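Local coordinates for nickel-dependent hydrogenase large subunit (Allochromatium vinosum, PDB 3MYR), which oxidises molecular hydrogen at a nickel-iron centre, as the large subunit of a heterodimeric membrane-bound [NiFe] hydrogenase, at residues K203-F208 against E241-I246; G220-I226 against T460-N464; R380-S385 against D518-G524. All blocks are in the same frame, centred on the assembly; numbering follows the deposited sequence.

Interactions 1 and 2 are neighbours on one side of the chain, their centres about 17 Å apart, and they touch where F208 O packs on S224 CB. Both are buried and both are flanked by helices 86-112 and 426-456 and by the small subunit. Their chemistry differs. Interaction 1 joins two helices through hydrocarbon alone. Interaction 2 joins two loops through backbone bonds and bridging waters, with some apolar packing. Interaction 3 lies about 42 Å from each of them, between centres, and is partly buried. It ties a turn to a loop with a salt bridge and side-chain hydrogen bonds, and the small subunit does not touch it.

Interaction 1 of 3, residues K203-F208 against E241-I246; sequences KFHAIF and EVRNLI
F204 and V242 face each other where two antiparallel helices pack, 203-209 against the long helix 236-265. The axes of the two short segments come within 10.1 Å, with 154° between their directions. The contact is apolar. F204 has CG anti to its backbone N (chi1 -167°), and this brings the ring against V242 and I246. Its CE1 lies 3.5 Å from V242 CG1 and 3.7 Å from I246 CG1, both reached obliquely. L245 CB meets the same ring at its edge, near the ring plane.

L245 also sends CD1 back over the start of the short helix, 3.7 Å from F204 N. I207 extends from the next turn (chi2 170°), so that its CD1 meets L245 CD1 tip to tip. The same methyl touches E241 CB. The carboxylate of E241 turns to its own helix, in salt bridges with R238 and K237.

V242 is shared by three side chains. CG1 meets F204 and also the F208 ring; CG2 meets I207 and F208. Helices 86-112 and 426-456 add L94, A98 and M444 around F204. T237 of the small subunit packs on K203 and I207. The F208 side chain crosses that of V242 at about a right angle, with CE2 3.9 Å from V242 CG2.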
ATOM      1  N   LYS B 203      10.762 -10.072  -4.670  1.00 16.00           N
ATOM      2  CA  LYS B 203      11.868 -10.118  -5.680  1.00 17.55           C
ATOM      3  C   LYS B 203      11.331 -10.076  -7.101  1.00 17.05           C
ATOM      4  O   LYS B 203      12.044  -9.696  -8.027  1.00 15.87           O
ATOM      5  CB  LYS B 203      12.636 -11.464  -5.514  1.00 18.45           C
ATOM      6  CG  LYS B 203      13.430 -11.495  -4.199  1.00 18.40           C
ATOM      7  CD  LYS B 203      14.131 -12.812  -4.086  1.00 22.22           C
ATOM      8  CE  LYS B 203      14.961 -12.790  -2.779  1.00 26.53           C
ATOM      9  NZ  LYS B 203      15.501 -14.200  -2.738  1.00 35.62           N
ATOM     10  N   PHE B 204      10.059 -10.477  -7.277  1.00 18.63           N
ATOM     11  CA  PHE B 204       9.462 -10.453  -8.610  1.00 20.18           C
ATOM     12  C   PHE B 204       9.401  -9.006  -9.156  1.00 20.79           C
ATOM     13  O   PHE B 204       9.797  -8.748 -10.296  1.00 18.76           O
ATOM     14  CB  PHE B 204       8.003 -10.973  -8.514  1.00 20.55           C
ATOM     15  CG  PHE B 204       7.350 -11.305  -9.857  1.00 18.35           C
ATOM     16  CD1 PHE B 204       7.389 -12.600 -10.368  1.00 19.50           C
ATOM     17  CD2 PHE B 204       6.662 -10.320 -10.574  1.00 23.16           C
ATOM     18  CE1 PHE B 204       6.709 -12.936 -11.559  1.00 22.20           C
ATOM     19  CE2 PHE B 204       6.059 -10.626 -11.796  1.00 21.10           C
ATOM     20  CZ  PHE B 204       6.041 -11.955 -12.259  1.00 22.56           C
ATOM     21  N   HIS B 205       8.831  -8.071  -8.395  1.00 19.67           N
ATOM     22  CA  HIS B 205       8.891  -6.673  -8.826  1.00 19.87           C
ATOM     23  C   HIS B 205      10.341  -6.123  -8.993  1.00 20.86           C
ATOM     24  O   HIS B 205      10.581  -5.247  -9.847  1.00 21.85           O
ATOM     25  CB  HIS B 205       8.152  -5.771  -7.831  1.00 19.96           C
ATOM     26  CG  HIS B 205       6.670  -5.913  -7.904  1.00 23.80           C
ATOM     27  ND1 HIS B 205       5.809  -5.227  -7.062  1.00 23.28           N
ATOM     28  CD2 HIS B 205       5.889  -6.613  -8.773  1.00 16.93           C
ATOM     29  CE1 HIS B 205       4.566  -5.451  -7.450  1.00 26.38           C
ATOM     30  NE2 HIS B 205       4.585  -6.305  -8.468  1.00 22.81           N
ATOM     31  N   ALA B 206      11.302  -6.665  -8.256  1.00 17.48           N
ATOM     32  CA  ALA B 206      12.658  -6.101  -8.366  1.00 18.98           C
ATOM     33  C   ALA B 206      13.276  -6.519  -9.702  1.00 18.00           C
ATOM     34  O   ALA B 206      13.941  -5.729 -10.369  1.00 18.72           O
ATOM     35  CB  ALA B 206      13.520  -6.572  -7.181  1.00 17.32           C
ATOM     36  N   ILE B 207      12.958  -7.731 -10.152  1.00 18.02           N
ATOM     37  CA  ILE B 207      13.483  -8.167 -11.432  1.00 19.80           C
ATOM     38  C   ILE B 207      13.022  -7.271 -12.619  1.00 20.27           C
ATOM     39  O   ILE B 207      13.838  -6.757 -13.357  1.00 18.90           O
ATOM     40  CB  ILE B 207      13.202  -9.654 -11.690  1.00 20.19           C
ATOM     41  CG1 ILE B 207      13.982 -10.507 -10.689  1.00 16.25           C
ATOM     42  CG2 ILE B 207      13.544 -10.056 -13.202  1.00 20.16           C
ATOM     43  CD1 ILE B 207      13.557 -12.046 -10.720  1.00 18.32           C
ATOM     44  N   PHE B 208      11.752  -6.963 -12.670  1.00 20.79           N
ATOM     45  CA  PHE B 208      11.199  -6.210 -13.778  1.00 20.01           C
ATOM     46  C   PHE B 208      11.258  -4.716 -13.465  1.00 21.02           C
ATOM     47  O   PHE B 208      11.391  -3.919 -14.369  1.00 18.96           O
ATOM     48  CB  PHE B 208       9.735  -6.615 -13.878  1.00 20.05           C
ATOM     49  CG  PHE B 208       9.555  -7.982 -14.518  1.00 19.63           C
ATOM     50  CD1 PHE B 208       9.965  -8.187 -15.845  1.00 17.05           C
ATOM     51  CD2 PHE B 208       8.981  -9.026 -13.816  1.00 18.59           C
ATOM     52  CE1 PHE B 208       9.788  -9.459 -16.489  1.00 18.16           C
ATOM     53  CE2 PHE B 208       8.792 -10.298 -14.432  1.00 21.02           C
ATOM     54  CZ  PHE B 208       9.205 -10.504 -15.784  1.00 20.92           C
ATOM     55  N   GLU B 241      14.484 -17.308 -12.919  1.00 22.07           N
ATOM     56  CA  GLU B 241      14.138 -16.835 -11.549  1.00 23.38           C
ATOM     57  C   GLU B 241      12.656 -16.403 -11.469  1.00 22.53           C
ATOM     58  O   GLU B 241      11.968 -16.681 -10.512  1.00 22.21           O
ATOM     59  CB  GLU B 241      15.037 -15.635 -11.184  1.00 21.07           C
ATOM     60  CG  GLU B 241      16.559 -15.961 -11.235  1.00 23.25           C
ATOM     61  CD  GLU B 241      17.463 -14.742 -10.821  1.00 33.63           C
ATOM     62  OE1 GLU B 241      17.924 -14.716  -9.660  1.00 40.83           O
ATOM     63  OE2 GLU B 241      17.603 -13.765 -11.588  1.00 35.89           O
ATOM     64  N   VAL B 242      12.158 -15.740 -12.503  1.00 21.82           N
ATOM     65  CA  VAL B 242      10.779 -15.293 -12.488  1.00 20.91           C
ATOM     66  C   VAL B 242       9.868 -16.532 -12.423  1.00 23.54           C
ATOM     67  O   VAL B 242       8.870 -16.566 -11.679  1.00 24.35           O
ATOM     68  CB  VAL B 242      10.487 -14.525 -13.738  1.00 20.23           C
ATOM     69  CG1 VAL B 242       8.931 -14.274 -13.918  1.00 19.93           C
ATOM     70  CG2 VAL B 242      11.324 -13.227 -13.787  1.00 19.24           C
ATOM     71  N   ARG B 243      10.218 -17.568 -13.194  1.00 23.51           N
ATOM     72  CA  ARG B 243       9.385 -18.760 -13.173  1.00 24.54           C
ATOM     73  C   ARG B 243       9.272 -19.377 -11.772  1.00 22.62           C
ATOM     74  O   ARG B 243       8.202 -19.823 -11.335  1.00 21.29           O
ATOM     75  CB  ARG B 243       9.966 -19.815 -14.103  1.00 23.35           C
ATOM     76  CG  ARG B 243       9.100 -21.077 -13.999  1.00 32.32           C
ATOM     77  CD  ARG B 243       9.853 -22.302 -14.561  1.00 45.77           C
ATOM     78  NE  ARG B 243       9.607 -22.356 -16.000  1.00 55.13           N
ATOM     79  CZ  ARG B 243       8.525 -22.904 -16.559  1.00 60.56           C
ATOM     80  NH1 ARG B 243       7.556 -23.465 -15.819  1.00 54.96           N
ATOM     81  NH2 ARG B 243       8.399 -22.864 -17.878  1.00 61.45           N
ATOM     82  N   ASN B 244      10.395 -19.480 -11.077  1.00 22.39           N
ATOM     83  CA  ASN B 244      10.348 -20.059  -9.725  1.00 24.27           C
ATOM     84  C   ASN B 244       9.502 -19.221  -8.766  1.00 24.48           C
ATOM     85  O   ASN B 244       8.806 -19.757  -7.892  1.00 24.90           O
ATOM     86  CB  ASN B 244      11.771 -20.245  -9.160  1.00 23.96           C
ATOM     87  CG  ASN B 244      12.463 -21.493  -9.747  1.00 28.87           C
ATOM     88  OD1 ASN B 244      11.945 -22.131 -10.649  1.00 40.78           O
ATOM     89  ND2 ASN B 244      13.636 -21.824  -9.239  1.00 37.10           N
ATOM     90  N   LEU B 245       9.580 -17.896  -8.891  1.00 22.92           N
ATOM     91  CA  LEU B 245       8.768 -17.028  -7.984  1.00 21.81           C
ATOM     92  C   LEU B 245       7.248 -17.254  -8.204  1.00 21.70           C
ATOM     93  O   LEU B 245       6.495 -17.305  -7.253  1.00 21.03           O
ATOM     94  CB  LEU B 245       9.135 -15.532  -8.188  1.00 18.85           C
ATOM     95  CG  LEU B 245      10.541 -15.235  -7.695  1.00 19.18           C
ATOM     96  CD1 LEU B 245      11.095 -13.900  -8.386  1.00 19.59           C
ATOM     97  CD2 LEU B 245      10.508 -15.184  -6.100  1.00 18.56           C
ATOM     98  N   ILE B 246       6.815 -17.478  -9.442  1.00 19.73           N
ATOM     99  CA  ILE B 246       5.366 -17.668  -9.705  1.00 20.80           C
ATOM    100  C   ILE B 246       4.852 -18.949  -9.043  1.00 22.53           C
ATOM    101  O   ILE B 246       3.775 -18.989  -8.462  1.00 23.73           O
ATOM    102  CB  ILE B 246       5.114 -17.770 -11.235  1.00 20.86           C
ATOM    103  CG1 ILE B 246       5.302 -16.382 -11.892  1.00 21.34           C
ATOM    104  CG2 ILE B 246       3.697 -18.326 -11.487  1.00 18.81           C
ATOM    105  CD1 ILE B 246       5.273 -16.412 -13.505  1.00 20.83           C
TER

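Interaction 2 of 3, residues G220-I226 against T460-N464; sequences GGVPSPI and TKTFN
T462 stands with OG1 between its backbone N and carbonyl carbon (chi1 44°), which sets the hydroxyl beside P225 CA and sends CG2 to I226. I226 answers with CG1 anti to its carbonyl carbon (chi1 -66°) and an extended end, placing CD1 3.6 Å from T462 CG2. The motif is a single beta bridge between two loops, with G221 opposite F463.

Two backbone bonds hold the bridge. N464 N donates to G220 O almost straight, at 2.9 Å. V222 N donates to T462 O at 3.0 Å. G221 CA also makes a CA-H...O contact with T462 O. A side chain on G220 or G221 would clash with the facing backbone of T462-N464, and the backbone angles of both call for glycine in any case. The close approach of the loops therefore depends on these two residues. V222 CG2 packs crosswise on T462 CB, 3.8 Å away.

Past the bridge, waters join the loops beside the T462 side chain. T462 OG1 donates to the water that is bound to V222 O. It accepts from a second water, which also takes the N-H of I226 and donates to T460 O. The buried hydroxyl is thus used both ways.

D204 of the small subunit accepts from T462 N and forms a salt bridge with K461, while F203 of that subunit meets the F463 ring edge-to-face. The contact thus lies at the subunit interface. At its far end a third water donates to I226 O at 2.9 Å and lies 3.0 Å from T460 OG1.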
ATOM      1  N   GLY B 220       4.478   4.359 -22.217  1.00 21.41           N
ATOM      2  CA  GLY B 220       4.792   3.768 -23.501  1.00 22.23           C
ATOM      3  C   GLY B 220       5.342   2.351 -23.441  1.00 22.02           C
ATOM      4  O   GLY B 220       5.573   1.737 -24.478  1.00 22.71           O
ATOM      5  N   GLY B 221       5.585   1.801 -22.249  1.00 18.02           N
ATOM      6  CA  GLY B 221       6.054   0.387 -22.183  1.00 17.71           C
ATOM      7  C   GLY B 221       6.555   0.025 -20.810  1.00 19.53           C
ATOM      8  O   GLY B 221       5.962   0.494 -19.831  1.00 18.91           O
ATOM      9  N   VAL B 222       7.614  -0.804 -20.717  1.00 18.97           N
ATOM     10  CA  VAL B 222       8.297  -1.076 -19.447  1.00 19.16           C
ATOM     11  C   VAL B 222       9.756  -0.711 -19.626  1.00 20.76           C
ATOM     12  O   VAL B 222      10.266  -0.710 -20.766  1.00 18.44           O
ATOM     13  CB  VAL B 222       8.129  -2.547 -18.989  1.00 19.16           C
ATOM     14  CG1 VAL B 222       6.615  -2.843 -18.729  1.00 17.43           C
ATOM     15  CG2 VAL B 222       8.718  -3.561 -20.112  1.00 21.32           C
ATOM     16  N   PRO B 223      10.418  -0.284 -18.523  1.00 18.52           N
ATOM     17  CA  PRO B 223      11.815   0.164 -18.715  1.00 18.92           C
ATOM     18  C   PRO B 223      12.761  -1.030 -18.896  1.00 20.30           C
ATOM     19  O   PRO B 223      13.860  -0.851 -19.388  1.00 25.04           O
ATOM     20  CB  PRO B 223      12.160   0.929 -17.395  1.00 16.56           C
ATOM     21  CG  PRO B 223      11.030   0.699 -16.451  1.00 18.50           C
ATOM     22  CD  PRO B 223       9.911  -0.071 -17.144  1.00 18.08           C
ATOM     23  N   SER B 224      12.373  -2.231 -18.484  1.00 19.17           N
ATOM     24  CA  SER B 224      13.301  -3.382 -18.527  1.00 19.45           C
ATOM     25  C   SER B 224      13.370  -4.013 -19.928  1.00 20.93           C
ATOM     26  O   SER B 224      12.421  -4.629 -20.357  1.00 19.20           O
ATOM     27  CB  SER B 224      12.722  -4.444 -17.616  1.00 19.89           C
ATOM     28  OG  SER B 224      11.373  -4.738 -17.988  1.00 21.03           O
ATOM     29  N   PRO B 225      14.505  -3.908 -20.623  1.00 20.87           N
ATOM     30  CA  PRO B 225      14.511  -4.489 -21.972  1.00 20.13           C
ATOM     31  C   PRO B 225      14.780  -5.989 -21.927  1.00 20.69           C
ATOM     32  O   PRO B 225      15.155  -6.538 -20.863  1.00 19.13           O
ATOM     33  CB  PRO B 225      15.688  -3.742 -22.681  1.00 21.46           C
ATOM     34  CG  PRO B 225      16.591  -3.312 -21.518  1.00 20.99           C
ATOM     35  CD  PRO B 225      15.751  -3.206 -20.275  1.00 19.74           C
ATOM     36  N   ILE B 226      14.549  -6.650 -23.063  1.00 21.14           N
ATOM     37  CA  ILE B 226      14.728  -8.098 -23.182  1.00 20.20           C
ATOM     38  C   ILE B 226      15.831  -8.292 -24.208  1.00 21.61           C
ATOM     39  O   ILE B 226      15.785  -7.710 -25.325  1.00 23.55           O
ATOM     40  CB  ILE B 226      13.422  -8.763 -23.702  1.00 20.55           C
ATOM     41  CG1 ILE B 226      12.270  -8.621 -22.658  1.00 21.29           C
ATOM     42  CG2 ILE B 226      13.702 -10.198 -24.037  1.00 19.86           C
ATOM     43  CD1 ILE B 226      10.852  -8.904 -23.249  1.00 17.88           C
ATOM     44  N   THR B 460      11.119  -8.822 -29.288  1.00 28.30           N
ATOM     45  CA  THR B 460      11.714  -8.489 -27.991  1.00 30.01           C
ATOM     46  C   THR B 460      11.475  -7.012 -27.674  1.00 30.60           C
ATOM     47  O   THR B 460      12.146  -6.436 -26.836  1.00 32.59           O
ATOM     48  CB  THR B 460      13.213  -8.806 -27.939  1.00 29.17           C
ATOM     49  OG1 THR B 460      13.884  -8.099 -28.985  1.00 28.77           O
ATOM     50  CG2 THR B 460      13.495 -10.267 -28.152  1.00 33.46           C
ATOM     51  N   LYS B 461      10.541  -6.386 -28.383  1.00 28.86           N
ATOM     52  CA  LYS B 461      10.256  -5.009 -28.112  1.00 28.70           C
ATOM     53  C   LYS B 461       9.558  -4.804 -26.723  1.00 26.45           C
ATOM     54  O   LYS B 461       8.651  -5.568 -26.374  1.00 23.98           O
ATOM     55  CB  LYS B 461       9.394  -4.524 -29.267  1.00 29.95           C
ATOM     56  CG  LYS B 461       9.079  -3.049 -29.261  1.00 38.42           C
ATOM     57  CD  LYS B 461       9.762  -2.419 -30.448  1.00 44.72           C
ATOM     58  CE  LYS B 461       9.473  -0.926 -30.498  1.00 45.84           C
ATOM     59  NZ  LYS B 461      10.649  -0.179 -29.941  1.00 42.56           N
ATOM     60  N   THR B 462       9.916  -3.739 -25.991  1.00 24.75           N
ATOM     61  CA  THR B 462       9.318  -3.480 -24.675  1.00 22.80           C
ATOM     62  C   THR B 462       8.898  -2.011 -24.521  1.00 24.12           C
ATOM     63  O   THR B 462       8.279  -1.632 -23.510  1.00 22.69           O
ATOM     64  CB  THR B 462      10.330  -3.832 -23.508  1.00 21.66           C
ATOM     65  OG1 THR B 462      11.625  -3.312 -23.854  1.00 20.20           O
ATOM     66  CG2 THR B 462      10.452  -5.357 -23.271  1.00 19.84           C
ATOM     67  N   PHE B 463       9.137  -1.181 -25.541  1.00 23.40           N
ATOM     68  CA  PHE B 463       8.865   0.254 -25.388  1.00 21.69           C
ATOM     69  C   PHE B 463       8.525   0.905 -26.700  1.00 24.12           C
ATOM     70  O   PHE B 463       9.287   0.796 -27.680  1.00 23.51           O
ATOM     71  CB  PHE B 463      10.101   0.928 -24.749  1.00 20.66           C
ATOM     72  CG  PHE B 463       9.986   2.421 -24.616  1.00 22.11           C
ATOM     73  CD1 PHE B 463      10.726   3.269 -25.446  1.00 21.33           C
ATOM     74  CD2 PHE B 463       9.180   2.986 -23.640  1.00 18.78           C
ATOM     75  CE1 PHE B 463      10.653   4.706 -25.267  1.00 19.74           C
ATOM     76  CE2 PHE B 463       9.042   4.412 -23.505  1.00 19.88           C
ATOM     77  CZ  PHE B 463       9.792   5.254 -24.329  1.00 20.74           C
ATOM     78  N   ASN B 464       7.388   1.592 -26.731  1.00 23.36           N
ATOM     79  CA  ASN B 464       6.941   2.294 -27.924  1.00 24.33           C
ATOM     80  C   ASN B 464       7.489   3.734 -27.727  1.00 25.80           C
ATOM     81  O   ASN B 464       7.019   4.471 -26.836  1.00 23.32           O
ATOM     82  CB  ASN B 464       5.401   2.287 -27.919  1.00 23.30           C
ATOM     83  CG  ASN B 464       4.785   3.086 -29.084  1.00 28.15           C
ATOM     84  OD1 ASN B 464       3.540   3.081 -29.320  1.00 28.98           O
ATOM     85  ND2 ASN B 464       5.594   3.847 -29.713  1.00 19.31           N
TER
HETATM   86  O   HOH W   1      12.368  -1.419 -22.273  1.00 18.71           O
HETATM   87  O   HOH W   2      13.438  -4.876 -25.142  1.00 16.44           O
HETATM   88  O   HOH W   3      16.629  -8.551 -27.969  1.00 26.49           O

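Interaction 3 of 3, residues R380-S385 against D518-G524; sequences RWKGRS and DGRGQAG
R380 and D518 form a salt bridge between the end of strand 378-381 and the loop before helix 525-531. The strand runs into a type I' beta turn, W381 to R384, and the loop contains a type I turn, D518 to G521. R380 NE donates to D518 OD2 at 2.9 Å, from above the carboxylate plane. The guanidinium and carboxylate planes are 54° apart. R380 NH2 donates to Q522 O at 2.8 Å, tilted from the carbonyl plane. The guanidinium thus grips both a carboxylate and a backbone carbonyl.

The amide of Q522 spans the turn. Its chain is extended, with CG anti to the backbone N (chi1 -167°). NE2 donates to G383 O at 2.9 Å and 171°; NE2 lies in the G383 carbonyl plane and G383 O in the Q522 amide plane. OE1 accepts from S385 N at 3.1 Å, with the donor well above the carbonyl plane. This pair of bonds fixes which way the amide faces. S385 OG donates to A523 O at 2.8 Å.

D518 positions this first shell. Its OD1 takes the N-H of R520, an Asx turn, and that of Q522, from opposite faces of the carboxylate. Its OD2 uses its syn lone pair for Q522 NE2. Replacing D518 by an alanine removes both oxygens, and R380 NE would probably be left without its charged mate, with the turn and the Q522 amide set free to shift.

Further out, P516 O also accepts from R380 NH2, and F327 of the neighbouring strand packs on R380 and makes a cation-pi contact with R520. The R380 side chain lies about 13 Å from the bound magnesium. One face of its guanidinium carries S385 OG, 3.1 Å above the plane and offset toward the rim.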
ATOM      1  N   ARG B 380     -19.245   9.315  -5.960  1.00 23.80           N
ATOM      2  CA  ARG B 380     -20.558   8.692  -6.173  1.00 25.26           C
ATOM      3  C   ARG B 380     -20.635   8.277  -7.650  1.00 25.60           C
ATOM      4  O   ARG B 380     -20.039   8.935  -8.518  1.00 26.48           O
ATOM      5  CB  ARG B 380     -21.693   9.709  -5.851  1.00 24.91           C
ATOM      6  CG  ARG B 380     -21.792  10.135  -4.357  1.00 24.34           C
ATOM      7  CD  ARG B 380     -22.114   8.935  -3.505  1.00 24.00           C
ATOM      8  NE  ARG B 380     -22.235   9.259  -2.067  1.00 27.63           N
ATOM      9  CZ  ARG B 380     -21.262   9.104  -1.153  1.00 29.87           C
ATOM     10  NH1 ARG B 380     -20.040   8.720  -1.512  1.00 27.98           N
ATOM     11  NH2 ARG B 380     -21.491   9.376   0.129  1.00 26.48           N
ATOM     12  N   TRP B 381     -21.394   7.226  -7.944  1.00 25.76           N
ATOM     13  CA  TRP B 381     -21.550   6.766  -9.321  1.00 26.13           C
ATOM     14  C   TRP B 381     -22.998   7.034  -9.676  1.00 28.15           C
ATOM     15  O   TRP B 381     -23.896   6.416  -9.071  1.00 26.87           O
ATOM     16  CB  TRP B 381     -21.240   5.253  -9.421  1.00 25.16           C
ATOM     17  CG  TRP B 381     -21.319   4.753 -10.863  1.00 29.28           C
ATOM     18  CD1 TRP B 381     -20.388   4.955 -11.859  1.00 26.40           C
ATOM     19  CD2 TRP B 381     -22.412   4.041 -11.478  1.00 27.15           C
ATOM     20  NE1 TRP B 381     -20.830   4.392 -13.028  1.00 29.99           N
ATOM     21  CE2 TRP B 381     -22.079   3.855 -12.836  1.00 27.90           C
ATOM     22  CE3 TRP B 381     -23.633   3.528 -11.005  1.00 27.12           C
ATOM     23  CZ2 TRP B 381     -22.913   3.155 -13.735  1.00 26.34           C
ATOM     24  CZ3 TRP B 381     -24.501   2.864 -11.913  1.00 28.29           C
ATOM     25  CH2 TRP B 381     -24.129   2.700 -13.272  1.00 31.01           C
ATOM     26  N   LYS B 382     -23.240   7.988 -10.586  1.00 28.83           N
ATOM     27  CA  LYS B 382     -24.629   8.422 -10.900  1.00 30.21           C
ATOM     28  C   LYS B 382     -25.434   8.716  -9.612  1.00 31.29           C
ATOM     29  O   LYS B 382     -26.579   8.263  -9.453  1.00 31.00           O
ATOM     30  CB  LYS B 382     -25.329   7.327 -11.732  1.00 30.85           C
ATOM     31  CG  LYS B 382     -24.743   7.165 -13.159  1.00 31.82           C
ATOM     32  CD  LYS B 382     -25.594   6.204 -14.044  1.00 33.49           C
ATOM     33  CE  LYS B 382     -24.870   5.985 -15.368  1.00 32.78           C
ATOM     34  NZ  LYS B 382     -25.598   5.035 -16.316  1.00 39.27           N
ATOM     35  N   GLY B 383     -24.824   9.412  -8.658  1.00 29.45           N
ATOM     36  CA  GLY B 383     -25.494   9.673  -7.374  1.00 29.52           C
ATOM     37  C   GLY B 383     -25.501   8.550  -6.324  1.00 32.46           C
ATOM     38  O   GLY B 383     -25.881   8.798  -5.217  1.00 35.47           O
ATOM     39  N   ARG B 384     -25.062   7.336  -6.637  1.00 30.72           N
ATOM     40  CA  ARG B 384     -25.077   6.230  -5.685  1.00 30.65           C
ATOM     41  C   ARG B 384     -23.743   6.054  -5.008  1.00 28.70           C
ATOM     42  O   ARG B 384     -22.697   6.225  -5.632  1.00 29.86           O
ATOM     43  CB  ARG B 384     -25.478   4.927  -6.390  1.00 31.05           C
ATOM     44  CG  ARG B 384     -26.999   5.035  -6.741  1.00 38.28           C
ATOM     45  CD  ARG B 384     -27.432   4.132  -7.786  1.00 48.24           C
ATOM     46  NE  ARG B 384     -27.612   4.922  -8.982  1.00 59.29           N
ATOM     47  CZ  ARG B 384     -28.706   4.948  -9.731  1.00 55.80           C
ATOM     48  NH1 ARG B 384     -29.741   4.180  -9.430  1.00 58.49           N
ATOM     49  NH2 ARG B 384     -28.729   5.731 -10.792  1.00 54.07           N
ATOM     50  N   SER B 385     -23.807   5.733  -3.731  1.00 28.11           N
ATOM     51  CA  SER B 385     -22.724   5.134  -2.976  1.00 28.14           C
ATOM     52  C   SER B 385     -22.521   3.738  -3.464  1.00 28.95           C
ATOM     53  O   SER B 385     -23.493   3.000  -3.573  1.00 27.76           O
ATOM     54  CB  SER B 385     -23.072   5.078  -1.504  1.00 27.39           C
ATOM     55  OG  SER B 385     -22.935   6.369  -0.957  1.00 29.21           O
ATOM     56  N   ASP B 518     -22.595  12.422   1.576  1.00 28.82           N
ATOM     57  CA  ASP B 518     -22.786  13.405   0.510  1.00 30.09           C
ATOM     58  C   ASP B 518     -23.936  14.338   0.904  1.00 31.54           C
ATOM     59  O   ASP B 518     -24.347  14.358   2.065  1.00 30.97           O
ATOM     60  CB  ASP B 518     -23.072  12.723  -0.863  1.00 28.52           C
ATOM     61  CG  ASP B 518     -24.377  11.912  -0.861  1.00 30.76           C
ATOM     62  OD1 ASP B 518     -25.262  12.156   0.001  1.00 30.60           O
ATOM     63  OD2 ASP B 518     -24.500  10.961  -1.667  1.00 30.71           O
ATOM     64  N   GLY B 519     -24.408  15.160  -0.024  1.00 33.24           N
ATOM     65  CA  GLY B 519     -25.445  16.176   0.322  1.00 36.22           C
ATOM     66  C   GLY B 519     -26.823  15.636   0.680  1.00 38.13           C
ATOM     67  O   GLY B 519     -27.639  16.366   1.233  1.00 37.03           O
ATOM     68  N   ARG B 520     -27.084  14.367   0.345  1.00 38.80           N
ATOM     69  CA  ARG B 520     -28.374  13.721   0.632  1.00 41.76           C
ATOM     70  C   ARG B 520     -28.255  12.939   1.951  1.00 41.68           C
ATOM     71  O   ARG B 520     -29.135  12.139   2.272  1.00 41.76           O
ATOM     72  CB  ARG B 520     -28.795  12.752  -0.516  1.00 42.68           C
ATOM     73  CG  ARG B 520     -29.109  13.371  -1.934  1.00 51.94           C
ATOM     74  CD  ARG B 520     -27.983  14.387  -2.467  1.00 66.82           C
ATOM     75  NE  ARG B 520     -27.192  13.895  -3.628  1.00 72.82           N
ATOM     76  CZ  ARG B 520     -25.892  14.144  -3.908  1.00 73.23           C
ATOM     77  NH1 ARG B 520     -25.381  13.529  -4.974  1.00 71.08           N
ATOM     78  NH2 ARG B 520     -25.086  14.929  -3.134  1.00 66.68           N
ATOM     79  N   GLY B 521     -27.142  13.115   2.683  1.00 39.33           N
ATOM     80  CA  GLY B 521     -26.902  12.329   3.883  1.00 38.02           C
ATOM     81  C   GLY B 521     -26.609  10.845   3.561  1.00 38.09           C
ATOM     82  O   GLY B 521     -26.638   9.997   4.466  1.00 36.26           O
ATOM     83  N   GLN B 522     -26.306  10.516   2.294  1.00 35.54           N
ATOM     84  CA  GLN B 522     -26.059   9.124   1.910  1.00 32.89           C
ATOM     85  C   GLN B 522     -24.640   8.707   2.356  1.00 30.95           C
ATOM     86  O   GLN B 522     -23.647   9.319   1.978  1.00 28.85           O
ATOM     87  CB  GLN B 522     -26.186   8.987   0.407  1.00 34.57           C
ATOM     88  CG  GLN B 522     -26.255   7.592  -0.077  1.00 37.60           C
ATOM     89  CD  GLN B 522     -26.278   7.491  -1.612  1.00 47.42           C
ATOM     90  OE1 GLN B 522     -26.384   6.388  -2.160  1.00 53.46           O
ATOM     91  NE2 GLN B 522     -26.059   8.598  -2.291  1.00 43.43           N
ATOM     92  N   ALA B 523     -24.572   7.661   3.168  1.00 29.34           N
ATOM     93  CA  ALA B 523     -23.335   7.189   3.793  1.00 28.87           C
ATOM     94  C   ALA B 523     -22.446   6.479   2.772  1.00 27.69           C
ATOM     95  O   ALA B 523     -22.972   5.884   1.802  1.00 27.39           O
ATOM     96  CB  ALA B 523     -23.680   6.205   4.999  1.00 25.52           C
ATOM     97  N   GLY B 524     -21.126   6.452   3.028  1.00 27.28           N
ATOM     98  CA  GLY B 524     -20.234   5.619   2.252  1.00 25.28           C
ATOM     99  C   GLY B 524     -20.190   4.155   2.718  1.00 25.36           C
ATOM    100  O   GLY B 524     -20.769   3.814   3.755  1.00 25.33           O
TER